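Local coordinates for Z5138 gene product (Escherichia coli, PDB 1XOU), which probably acts as a type III secretion chaperone for EspA and EspB, secreted proteins of the LEE-encoded system, at residues 42-47 and 52-57. The protein carries 1 engineered substitution. Sequence-based numbering, arbitrary orientation.
Sequences SEKAKT and AEKLNK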
loop_
_atom_site.group_PDB
_atom_site.type_symbol
_atom_site.label_atom_id
_atom_site.label_comp_id
_atom_site.label_asym_id
_atom_site.label_seq_id
_atom_site.Cartn_x
_atom_site.Cartn_y
_atom_site.Cartn_z
ATOM N N SER B 42 1.518 1.539 -25.323
ATOM C CA SER B 42 1.445 2.766 -26.112
ATOM C C SER B 42 1.996 2.487 -27.500
ATOM O O SER B 42 1.303 2.658 -28.499
ATOM C CB SER B 42 2.273 3.876 -25.469
ATOM O OG SER B 42 1.643 4.358 -24.307
ATOM N N GLU B 43 3.253 2.062 -27.550
ATOM C CA GLU B 43 3.902 1.751 -28.813
ATOM C C GLU B 43 2.992 0.910 -29.687
ATOM O O GLU B 43 2.824 1.207 -30.862
ATOM C CB GLU B 43 5.210 1.006 -28.566
ATOM C CG GLU B 43 6.224 1.822 -27.794
ATOM C CD GLU B 43 6.546 3.141 -28.478
ATOM O OE1 GLU B 43 7.135 3.120 -29.584
ATOM O OE2 GLU B 43 6.202 4.201 -27.912
ATOM N N LYS B 44 2.389 -0.129 -29.116
ATOM C CA LYS B 44 1.512 -0.988 -29.898
ATOM C C LYS B 44 0.246 -0.249 -30.320
ATOM O O LYS B 44 -0.356 -0.574 -31.340
ATOM C CB LYS B 44 1.150 -2.264 -29.115
ATOM C CG LYS B 44 0.566 -3.383 -30.005
ATOM C CD LYS B 44 0.369 -4.723 -29.274
ATOM C CE LYS B 44 -0.876 -4.729 -28.376
ATOM N NZ LYS B 44 -1.121 -6.020 -27.645
ATOM N N ALA B 45 -0.148 0.752 -29.540
ATOM C CA ALA B 45 -1.344 1.536 -29.840
ATOM C C ALA B 45 -1.133 2.374 -31.097
ATOM O O ALA B 45 -2.089 2.692 -31.800
ATOM C CB ALA B 45 -1.697 2.443 -28.660
ATOM N N LYS B 46 0.120 2.737 -31.365
ATOM C CA LYS B 46 0.459 3.525 -32.546
ATOM C C LYS B 46 -0.238 2.935 -33.767
ATOM O O LYS B 46 -1.013 3.607 -34.444
ATOM C CB LYS B 46 1.967 3.493 -32.806
ATOM C CG LYS B 46 2.834 4.315 -31.866
ATOM C CD LYS B 46 4.311 4.043 -32.169
ATOM C CE LYS B 46 5.229 5.228 -31.864
ATOM N NZ LYS B 46 5.391 5.519 -30.415
ATOM N N THR B 47 0.034 1.661 -34.026
ATOM C CA THR B 47 -0.517 0.961 -35.181
ATOM C C THR B 47 -1.799 0.157 -34.919
ATOM O O THR B 47 -2.658 0.040 -35.793
ATOM C CB THR B 47 0.549 0.008 -35.764
ATOM O OG1 THR B 47 0.725 -1.111 -34.885
ATOM C CG2 THR B 47 1.890 0.726 -35.888
ATOM N N ALA B 52 -5.039 0.744 -28.494
ATOM C CA ALA B 52 -5.472 2.103 -28.217
ATOM C C ALA B 52 -6.698 2.110 -27.311
ATOM O O ALA B 52 -6.776 2.897 -26.371
ATOM C CB ALA B 52 -5.774 2.824 -29.524
ATOM N N GLU B 53 -7.652 1.230 -27.595
ATOM C CA GLU B 53 -8.867 1.141 -26.800
ATOM C C GLU B 53 -8.554 0.659 -25.378
ATOM O O GLU B 53 -9.198 1.080 -24.414
ATOM C CB GLU B 53 -9.853 0.194 -27.474
ATOM C CG GLU B 53 -11.189 0.075 -26.761
ATOM C CD GLU B 53 -11.983 1.382 -26.761
ATOM O OE1 GLU B 53 -13.090 1.405 -26.162
ATOM O OE2 GLU B 53 -11.498 2.377 -27.358
ATOM N N LYS B 54 -7.571 -0.232 -25.252
ATOM C CA LYS B 54 -7.159 -0.744 -23.951
ATOM C C LYS B 54 -6.553 0.404 -23.161
ATOM O O LYS B 54 -6.967 0.691 -22.040
ATOM C CB LYS B 54 -6.123 -1.874 -24.109
ATOM C CG LYS B 54 -6.734 -3.247 -24.427
ATOM C CD LYS B 54 -5.688 -4.379 -24.489
ATOM C CE LYS B 54 -4.739 -4.217 -25.687
ATOM N NZ LYS B 54 -3.712 -5.313 -25.853
ATOM N N LEU B 55 -5.575 1.066 -23.760
ATOM C CA LEU B 55 -4.907 2.189 -23.123
ATOM C C LEU B 55 -5.897 3.227 -22.598
ATOM O O LEU B 55 -5.840 3.601 -21.425
ATOM C CB LEU B 55 -3.951 2.864 -24.109
ATOM C CG LEU B 55 -2.539 3.167 -23.596
ATOM C CD1 LEU B 55 -1.813 4.058 -24.601
ATOM C CD2 LEU B 55 -2.615 3.840 -22.234
ATOM N N ASN B 56 -6.805 3.687 -23.457
ATOM C CA ASN B 56 -7.786 4.695 -23.060
ATOM C C ASN B 56 -8.657 4.229 -21.906
ATOM O O ASN B 56 -9.029 5.018 -21.036
ATOM C CB ASN B 56 -8.675 5.088 -24.238
ATOM C CG ASN B 56 -7.881 5.557 -25.439
ATOM O OD1 ASN B 56 -6.842 6.201 -25.305
ATOM N ND2 ASN B 56 -8.381 5.244 -26.628
ATOM N N LYS B 57 -9.001 2.947 -21.910
ATOM C CA LYS B 57 -9.804 2.381 -20.830
ATOM C C LYS B 57 -8.974 2.464 -19.548
ATOM O O LYS B 57 -9.489 2.813 -18.485
ATOM C CB LYS B 57 -10.188 0.920 -21.140
ATOM C CG LYS B 57 -11.442 0.794 -21.997
ATOM C CD LYS B 57 -12.564 1.604 -21.340
ATOM C CE LYS B 57 -13.695 1.965 -22.307
ATOM N NZ LYS B 57 -14.566 3.060 -21.738
#
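Leu55 reaches from helix 49-64 towards Ser42 and Ala45 of helix 3-47. Its CB leaves the backbone facing that helix, and CG carries the chain on to the fork. The CD1 branch does the touching. Leu55 CD1 lies 3.5 Å from Ser42 OG. It also approaches Ala45 CB, at 4.4 Å. The CB of Ser42 is directed away from helix 49-64, yet OG, which stands beside its own backbone N (chi1 -73°), still reaches CD1. Leu55 is buried, and both it and Ser42 also pack on apolar side chains of another protein chain. The two segments flank the sharp turn of a helical hairpin, where the chain reverses between helices 3-47 and 49-64. The axes of segments 42-47 and 52-57 approach to 9.0 Å, with 132° between their directions. Small residues fill the side nearer the turn. Ala45 CB sits 3.8 Å from Ala52 N and 4.2 Å from Ala52 CB, and it also touches Ala51. On the more open side, Lys44 and Lys54 each bend at chi3. The bends bring the two NZ atoms, both donors, close together without a hydrogen bond between them; at 2.80 Å resolution their exact separation should not be pressed. Lys54 also packs on the backbone of the other protein chain.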